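Local coordinates for putative hemin transport system, substrate-binding protein (Burkholderia cenocepacia J2315, PDB 5GIZ) that binds heme in the periplasm and probably delivers it to an inner-membrane ABC transporter for heme uptake, at residues A[103-108]-A[123-128]. Numbering follows the deposited sequence.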
ATOM      1  N   SER A 103      -2.843  12.234   2.230  1.00 15.04           N
ATOM      2  CA  SER A 103      -2.501  11.372   3.333  1.00 16.26           C
ATOM      3  C   SER A 103      -0.998  10.931   3.229  1.00 15.35           C
ATOM      4  O   SER A 103      -0.322  10.813   4.248  1.00 16.17           O
ATOM      5  CB  SER A 103      -3.453  10.156   3.290  1.00 18.55           C
ATOM      6  OG  SER A 103      -3.155   9.297   4.351  1.00 20.96           O
ATOM      7  N   VAL A 104      -0.468  10.770   2.016  1.00 13.89           N
ATOM      8  CA  VAL A 104       0.920  10.385   1.855  1.00 13.21           C
ATOM      9  C   VAL A 104       1.779  11.587   2.227  1.00 13.03           C
ATOM     10  O   VAL A 104       2.808  11.443   2.885  1.00 12.51           O
ATOM     11  CB  VAL A 104       1.275   9.986   0.417  1.00 12.92           C
ATOM     12  CG1 VAL A 104       2.747   9.658   0.261  1.00 12.93           C
ATOM     13  CG2 VAL A 104       0.363   8.879  -0.046  1.00 13.14           C
ATOM     14  N   ARG A 105       1.360  12.770   1.747  1.00 13.19           N
ATOM     15  CA  ARG A 105       2.106  13.992   2.076  0.70 13.73           C
ATOM     16  C   ARG A 105       2.183  14.198   3.591  1.00 13.88           C
ATOM     17  O   ARG A 105       3.240  14.629   4.125  1.00 13.94           O
ATOM     18  CB  ARG A 105       1.460  15.198   1.414  0.70 14.21           C
ATOM     19  CG  ARG A 105       1.498  15.047  -0.092  0.70 14.10           C
ATOM     20  CD  ARG A 105       0.769  16.145  -0.755  0.70 14.27           C
ATOM     21  NE  ARG A 105       1.628  17.303  -0.861  0.70 14.41           N
ATOM     22  CZ  ARG A 105       1.394  18.510  -0.362  0.70 14.41           C
ATOM     23  NH1 ARG A 105       0.330  18.765   0.447  0.70 14.94           N
ATOM     24  NH2 ARG A 105       2.281  19.494  -0.660  0.70 14.20           N
ATOM     25  N   ALA A 106       1.127  13.830   4.324  1.00 14.05           N
ATOM     26  CA  ALA A 106       1.130  13.922   5.778  1.00 14.77           C
ATOM     27  C   ALA A 106       2.067  12.898   6.420  1.00 14.14           C
ATOM     28  O   ALA A 106       2.653  13.157   7.447  1.00 14.25           O
ATOM     29  CB  ALA A 106      -0.290  13.767   6.328  1.00 14.79           C
ATOM     30  N   LYS A 107       2.230  11.741   5.804  1.00 13.84           N
ATOM     31  CA  LYS A 107       3.207  10.770   6.271  1.00 13.95           C
ATOM     32  C   LYS A 107       4.622  11.365   6.093  1.00 13.40           C
ATOM     33  O   LYS A 107       5.479  11.248   6.936  1.00 13.27           O
ATOM     34  CB  LYS A 107       3.096   9.440   5.512  1.00 14.55           C
ATOM     35  CG  LYS A 107       1.841   8.633   5.794  1.00 15.50           C
ATOM     36  CD  LYS A 107       1.758   7.356   4.969  1.00 15.41           C
ATOM     37  CE  LYS A 107       0.331   6.803   4.869  1.00 15.71           C
ATOM     38  NZ  LYS A 107       0.300   5.483   4.155  1.00 15.15           N
ATOM     39  N   ILE A 108       4.860  11.994   4.941  1.00 12.98           N
ATOM     40  CA  ILE A 108       6.189  12.584   4.711  1.00 13.10           C
ATOM     41  C   ILE A 108       6.516  13.633   5.780  1.00 13.54           C
ATOM     42  O   ILE A 108       7.547  13.567   6.431  1.00 13.97           O
ATOM     43  CB  ILE A 108       6.317  13.179   3.290  1.00 12.87           C
ATOM     44  CG1 ILE A 108       6.259  12.034   2.255  1.00 12.24           C
ATOM     45  CG2 ILE A 108       7.604  13.980   3.100  1.00 13.21           C
ATOM     46  CD1 ILE A 108       6.081  12.488   0.822  1.00 12.26           C
ATOM     47  N   ALA A 123      12.463  18.545   1.534  1.00 18.17           N
ATOM     48  CA  ALA A 123      13.073  18.174   0.242  1.00 17.96           C
ATOM     49  C   ALA A 123      12.341  17.001  -0.395  1.00 16.89           C
ATOM     50  O   ALA A 123      12.072  16.990  -1.583  1.00 17.52           O
ATOM     51  CB  ALA A 123      14.537  17.844   0.433  1.00 18.79           C
ATOM     52  N   LEU A 124      12.056  16.015   0.436  1.00 15.69           N
ATOM     53  CA  LEU A 124      11.304  14.834  -0.052  1.00 14.90           C
ATOM     54  C   LEU A 124       9.916  15.252  -0.544  1.00 14.64           C
ATOM     55  O   LEU A 124       9.449  14.794  -1.579  1.00 14.43           O
ATOM     56  CB  LEU A 124      11.171  13.793   1.031  1.00 14.89           C
ATOM     57  CG  LEU A 124      10.371  12.522   0.695  1.00 14.69           C
ATOM     58  CD1 LEU A 124      10.888  11.840  -0.587  1.00 15.05           C
ATOM     59  CD2 LEU A 124      10.344  11.542   1.855  1.00 14.63           C
ATOM     60  N   LEU A 125       9.247  16.155   0.177  1.00 15.07           N
ATOM     61  CA  LEU A 125       7.919  16.593  -0.231  1.00 14.83           C
ATOM     62  C   LEU A 125       7.955  17.313  -1.589  1.00 15.03           C
ATOM     63  O   LEU A 125       7.101  17.145  -2.427  1.00 14.04           O
ATOM     64  CB  LEU A 125       7.281  17.476   0.879  1.00 15.82           C
ATOM     65  CG  LEU A 125       5.825  17.861   0.608  1.00 16.67           C
ATOM     66  CD1 LEU A 125       4.949  16.618   0.656  1.00 17.16           C
ATOM     67  CD2 LEU A 125       5.330  18.904   1.586  1.00 17.23           C
ATOM     68  N   GLN A 126       8.965  18.138  -1.790  0.80 14.31           N
ATOM     69  CA  GLN A 126       9.090  18.854  -3.023  0.80 15.50           C
ATOM     70  C   GLN A 126       9.296  17.882  -4.197  0.80 15.34           C
ATOM     71  O   GLN A 126       8.683  18.034  -5.233  0.80 15.14           O
ATOM     72  CB  GLN A 126      10.220  19.839  -2.870  0.80 17.08           C
ATOM     73  CG  GLN A 126      10.545  20.637  -4.087  0.80 18.78           C
ATOM     74  CD  GLN A 126      11.810  21.463  -3.845  0.80 20.88           C
ATOM     75  OE1 GLN A 126      12.912  20.922  -3.755  0.80 26.04           O
ATOM     76  NE2 GLN A 126      11.654  22.716  -3.666  0.80 21.94           N
ATOM     77  N   ARG A 127      10.121  16.848  -4.007  1.00 15.73           N
ATOM     78  CA  ARG A 127      10.341  15.817  -5.060  1.00 17.24           C
ATOM     79  C   ARG A 127       9.065  15.046  -5.344  1.00 15.49           C
ATOM     80  O   ARG A 127       8.647  14.847  -6.486  1.00 15.14           O
ATOM     81  CB  ARG A 127      11.416  14.785  -4.629  1.00 21.17           C
ATOM     82  CG  ARG A 127      12.789  15.362  -4.358  1.00 27.52           C
ATOM     83  CD  ARG A 127      13.941  14.359  -4.456  1.00 33.86           C
ATOM     84  NE  ARG A 127      13.872  13.201  -3.557  1.00 39.81           N
ATOM     85  CZ  ARG A 127      14.207  13.193  -2.264  1.00 43.58           C
ATOM     86  NH1 ARG A 127      14.639  14.294  -1.630  1.00 44.07           N
ATOM     87  NH2 ARG A 127      14.108  12.053  -1.590  1.00 49.54           N
ATOM     88  N   PHE A 128       8.434  14.581  -4.266  1.00 13.56           N
ATOM     89  CA  PHE A 128       7.196  13.867  -4.341  1.00 12.67           C
ATOM     90  C   PHE A 128       6.147  14.667  -5.119  1.00 12.37           C
ATOM     91  O   PHE A 128       5.490  14.141  -6.031  1.00 11.96           O
ATOM     92  CB  PHE A 128       6.707  13.530  -2.933  1.00 12.37           C
ATOM     93  CG  PHE A 128       5.415  12.835  -2.915  1.00 12.27           C
ATOM     94  CD1 PHE A 128       4.232  13.547  -2.907  1.00 12.34           C
ATOM     95  CD2 PHE A 128       5.343  11.444  -2.870  1.00 12.23           C
ATOM     96  CE1 PHE A 128       3.011  12.936  -2.840  1.00 12.55           C
ATOM     97  CE2 PHE A 128       4.129  10.820  -2.812  1.00 12.51           C
ATOM     98  CZ  PHE A 128       2.944  11.548  -2.791  1.00 12.31           C
TER
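An antiparallel helical hairpin joins helix 101-114 to helix 118-141, and its two arms pack here through apolar side chains, with segment axes 10.0 Å apart and 156° between their directions. Phe128 reaches across: its CG is anti to the backbone N (chi1 178°), which carries the ring over to helix segment 103-108. Ile108 CD1 sits over one face of that ring in a CH-pi contact, 4.2 Å from the Phe128 ring centroid and displaced toward the CB end, 3.8 Å from Phe128 CG. At the far end of the ring Val104 CG1 meets Phe128 CE2 at 3.6 Å, the valine crossing the phenylalanine at about a right angle. The other branch of Ile108, CG2, points one turn back along helix 118-141 and lies 3.9 Å from Leu124 CD2, so the isoleucine sits among Leu124, Leu125 and Phe128, with CG2 on the two leucines and CD1 on the ring. In class III periplasmic binding proteins, to which the fold and family point, a long helix like 118-141 forms the rigid spine between the two lobes; here its N-terminal part packs on helix 101-114 of the N-terminal lobe. Leu124 continues onto Ala21 and Leu22 of helix 13-23, while Val104 and Phe128 both touch Leu255 of helix 255-269. On the flank, Arg105 crosses Leu125 at about a right angle, Arg105 CB 3.8 Å and guanidinium NE 3.7 Å from Leu125 CD1. In the conformer described (a second is modelled), a bend at chi3 (83°) turns the guanidinium so that NH1 bridges to Glu102 and NH2 to Asp129.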